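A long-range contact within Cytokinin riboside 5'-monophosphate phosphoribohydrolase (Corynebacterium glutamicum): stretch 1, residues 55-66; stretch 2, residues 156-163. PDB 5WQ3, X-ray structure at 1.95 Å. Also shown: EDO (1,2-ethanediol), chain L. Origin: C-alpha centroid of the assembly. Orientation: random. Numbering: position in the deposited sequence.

Stretch 1 (55-66) SEFVAGFDALHE
Stretch 2 (156-163) KTMFLKYS

Two helices whose axes stay some way apart can be joined without a direct hydrogen bond, by side chains that fill the space between them, as here. The helices carrying residues from 55 and from 156 onward, both begun earlier in the chain, run in nearly the same direction, with axes crossing at -28° and approaching to 10.6 Å. Backbone torsions are close to -65/-42 through most of both segments, relaxing to -106/0 at Leu64 and -118/14 at Tyr162. The register sets Gly60 CA 7.0 Å from Met158 CA and, one turn on, Leu64 CA 6.8 Å from Tyr162 CA. The contact buries 436 Å².

Met158 is the knob. Its CA-to-CB bond points sideways, but chi angles of -60°, -49° and 154° (m, m, t) carry its methyl group into the hole formed by Phe57, Gly60, Phe61 and Leu64. Met158 CE lies 3.9 Å from Gly60 CA, 4.0 Å from Phe57 CD1 and 3.8 Å from Phe61 CE1. Glycine makes this fit possible: an ideal CB on Gly60 would stand 2.5 Å from Met158 CE, a clash.

Tyr162 covers as much surface by a different route. Its CA-to-CB bond points toward the first helix, and with chi1 -60° (m) and chi2 -72° it offers a ring face to Leu64 (m, t), whose CB lies 3.7 Å from the centroid of the Tyr162 ring in a CH-pi contact. Tyr162 OH lies 3.3 Å from Phe61 CA, and a water whose O is 2.5 Å from Tyr162 OH is also 2.8 Å from His65 ND1, bridging the stretches.

Phe61 (chi1 -68°, m; chi2 -9°) joins both centres. Over its face, the fully extended Lys161 (all t) places Lys161 NZ 3.3 Å from the centroid of the Phe61 ring, only 4° off the normal: a cation-pi interaction. Lys161 NZ also donates to Tyr162 OH at 3.1 Å, coupling the ammonium to both aromatic residues.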

# COMPACT_ATOMS: atom_id res chain seq x y z
N SER C 55 43.39 42.03 11.72
CA SER C 55 43.13 41.25 12.94
C SER C 55 44.07 40.07 13.05
O SER C 55 44.54 39.74 14.14
CB SER C 55 41.65 40.77 12.92
OG SER C 55 41.25 40.19 14.14
N GLU C 56 44.32 39.42 11.94
CA GLU C 56 45.17 38.28 11.95
C GLU C 56 46.64 38.63 12.17
O GLU C 56 47.31 37.90 12.92
CB GLU C 56 45.02 37.52 10.64
CG GLU C 56 43.74 36.75 10.63
CD GLU C 56 43.82 35.46 9.80
OE1 GLU C 56 44.73 35.26 8.92
OE2 GLU C 56 42.89 34.69 10.01
N PHE C 57 47.11 39.76 11.58
CA PHE C 57 48.45 40.23 11.84
C PHE C 57 48.57 40.60 13.28
O PHE C 57 49.53 40.25 13.93
CB PHE C 57 48.91 41.36 10.91
CG PHE C 57 49.26 40.89 9.52
CD1 PHE C 57 50.50 40.28 9.27
CD2 PHE C 57 48.37 41.01 8.48
CE1 PHE C 57 50.84 39.85 8.01
CE2 PHE C 57 48.71 40.54 7.19
CZ PHE C 57 49.94 39.94 6.96
N VAL C 58 47.63 41.38 13.79
CA VAL C 58 47.70 41.77 15.18
C VAL C 58 47.78 40.59 16.14
O VAL C 58 48.68 40.51 16.94
CB VAL C 58 46.54 42.73 15.55
CG1 VAL C 58 46.51 42.97 17.04
CG2 VAL C 58 46.65 44.00 14.79
N ALA C 59 46.88 39.62 16.03
CA ALA C 59 46.84 38.43 16.87
C ALA C 59 48.08 37.56 16.75
O ALA C 59 48.56 36.97 17.76
CB ALA C 59 45.61 37.56 16.52
N GLY C 60 48.61 37.50 15.54
CA GLY C 60 49.82 36.70 15.31
C GLY C 60 51.04 37.41 15.94
O GLY C 60 51.81 36.77 16.69
N PHE C 61 51.16 38.73 15.74
CA PHE C 61 52.31 39.50 16.24
C PHE C 61 52.24 39.50 17.79
O PHE C 61 53.24 39.33 18.48
CB PHE C 61 52.37 40.98 15.74
CG PHE C 61 52.66 41.15 14.26
CD1 PHE C 61 53.03 40.07 13.43
CD2 PHE C 61 52.56 42.41 13.69
CE1 PHE C 61 53.27 40.26 12.10
CE2 PHE C 61 52.82 42.62 12.35
CZ PHE C 61 53.18 41.52 11.53
N ASP C 62 51.02 39.63 18.31
CA ASP C 62 50.81 39.60 19.73
C ASP C 62 51.15 38.29 20.41
O ASP C 62 51.84 38.27 21.39
CB ASP C 62 49.36 39.98 20.04
CG ASP C 62 49.24 40.53 21.42
OD1 ASP C 62 49.91 41.52 21.75
OD2 ASP C 62 48.61 39.89 22.23
N ALA C 63 50.69 37.19 19.86
CA ALA C 63 50.90 35.88 20.43
C ALA C 63 52.35 35.36 20.28
O ALA C 63 52.77 34.52 21.05
CB ALA C 63 50.00 34.89 19.72
N LEU C 64 53.05 35.78 19.23
CA LEU C 64 54.39 35.21 18.94
C LEU C 64 55.48 36.18 19.29
O LEU C 64 56.69 35.89 19.17
CB LEU C 64 54.49 34.85 17.47
CG LEU C 64 53.47 33.83 17.00
CD1 LEU C 64 53.53 33.60 15.49
CD2 LEU C 64 53.72 32.52 17.71
N HIS C 65 55.09 37.35 19.79
CA HIS C 65 56.09 38.39 20.02
C HIS C 65 57.21 37.87 20.92
O HIS C 65 58.38 38.15 20.70
CB HIS C 65 55.47 39.60 20.75
CG HIS C 65 56.47 40.65 21.04
ND1 HIS C 65 57.15 41.32 20.04
CD2 HIS C 65 56.96 41.11 22.21
CE1 HIS C 65 58.01 42.17 20.58
NE2 HIS C 65 57.92 42.06 21.90
N GLU C 66 56.83 37.14 21.94
CA GLU C 66 57.81 36.69 22.91
C GLU C 66 58.55 35.41 22.58
O GLU C 66 59.32 34.89 23.39
CB GLU C 66 57.13 36.56 24.25
CG GLU C 66 56.49 37.91 24.66
CD GLU C 66 56.17 38.00 26.13
OE1 GLU C 66 56.26 36.95 26.83
OE2 GLU C 66 55.84 39.13 26.56
N LYS C 156 52.17 32.94 6.41
CA LYS C 156 53.54 32.83 5.85
C LYS C 156 54.47 33.90 6.42
O LYS C 156 55.65 33.65 6.62
CB LYS C 156 53.55 32.90 4.32
CG LYS C 156 53.07 31.67 3.53
CD LYS C 156 52.84 32.10 2.05
CE LYS C 156 53.26 31.06 1.02
NZ LYS C 156 53.42 31.63 -0.37
N THR C 157 53.96 35.11 6.69
CA THR C 157 54.75 36.08 7.34
C THR C 157 55.24 35.60 8.73
O THR C 157 56.38 35.92 9.09
CB THR C 157 53.90 37.38 7.53
OG1 THR C 157 53.46 37.80 6.23
CG2 THR C 157 54.70 38.47 8.07
N MET C 158 54.39 34.91 9.51
CA MET C 158 54.72 34.54 10.87
C MET C 158 55.89 33.56 10.86
O MET C 158 56.74 33.64 11.73
CB MET C 158 53.55 33.89 11.56
CG MET C 158 52.25 34.69 11.72
SD MET C 158 52.52 36.29 12.37
CE MET C 158 51.09 37.16 11.70
N PHE C 159 55.97 32.69 9.85
CA PHE C 159 57.12 31.73 9.79
C PHE C 159 58.46 32.44 9.63
O PHE C 159 59.44 32.06 10.28
CB PHE C 159 56.95 30.72 8.66
CG PHE C 159 55.77 29.78 8.82
CD1 PHE C 159 55.57 29.07 9.96
CD2 PHE C 159 54.87 29.62 7.78
CE1 PHE C 159 54.51 28.19 10.07
CE2 PHE C 159 53.80 28.71 7.89
CZ PHE C 159 53.61 28.01 9.04
N LEU C 160 58.49 33.51 8.80
CA LEU C 160 59.70 34.24 8.54
C LEU C 160 60.04 35.16 9.69
O LEU C 160 61.20 35.37 9.99
CB LEU C 160 59.60 35.07 7.25
CG LEU C 160 59.63 34.25 5.95
CD1 LEU C 160 59.14 35.08 4.75
CD2 LEU C 160 61.05 33.70 5.74
N LYS C 161 59.03 35.75 10.30
CA LYS C 161 59.29 36.75 11.35
C LYS C 161 59.70 36.10 12.70
O LYS C 161 60.48 36.70 13.43
CB LYS C 161 58.03 37.64 11.58
CG LYS C 161 58.31 38.89 12.42
CD LYS C 161 57.08 39.77 12.54
CE LYS C 161 57.38 41.00 13.38
NZ LYS C 161 56.14 41.73 13.72
N TYR C 162 59.18 34.93 13.06
CA TYR C 162 59.37 34.34 14.38
C TYR C 162 60.07 33.03 14.43
O TYR C 162 60.03 32.39 15.44
CB TYR C 162 58.01 34.20 15.07
CG TYR C 162 57.34 35.54 15.22
CD1 TYR C 162 57.82 36.45 16.12
CD2 TYR C 162 56.25 35.91 14.38
CE1 TYR C 162 57.24 37.73 16.24
CE2 TYR C 162 55.66 37.16 14.49
CZ TYR C 162 56.16 38.06 15.43
OH TYR C 162 55.57 39.27 15.57
N SER C 163 60.73 32.63 13.35
CA SER C 163 61.71 31.56 13.37
C SER C 163 62.98 32.05 12.64
O SER C 163 62.96 33.08 12.00
CB SER C 163 61.13 30.30 12.76
OG SER C 163 61.18 30.39 11.36
C1 EDO L . 55.61 36.17 3.69
O1 EDO L . 55.97 37.50 4.00
C2 EDO L . 55.73 36.01 2.20
O2 EDO L . 54.43 35.76 1.68
O HOH W 1 56.12 40.91 17.44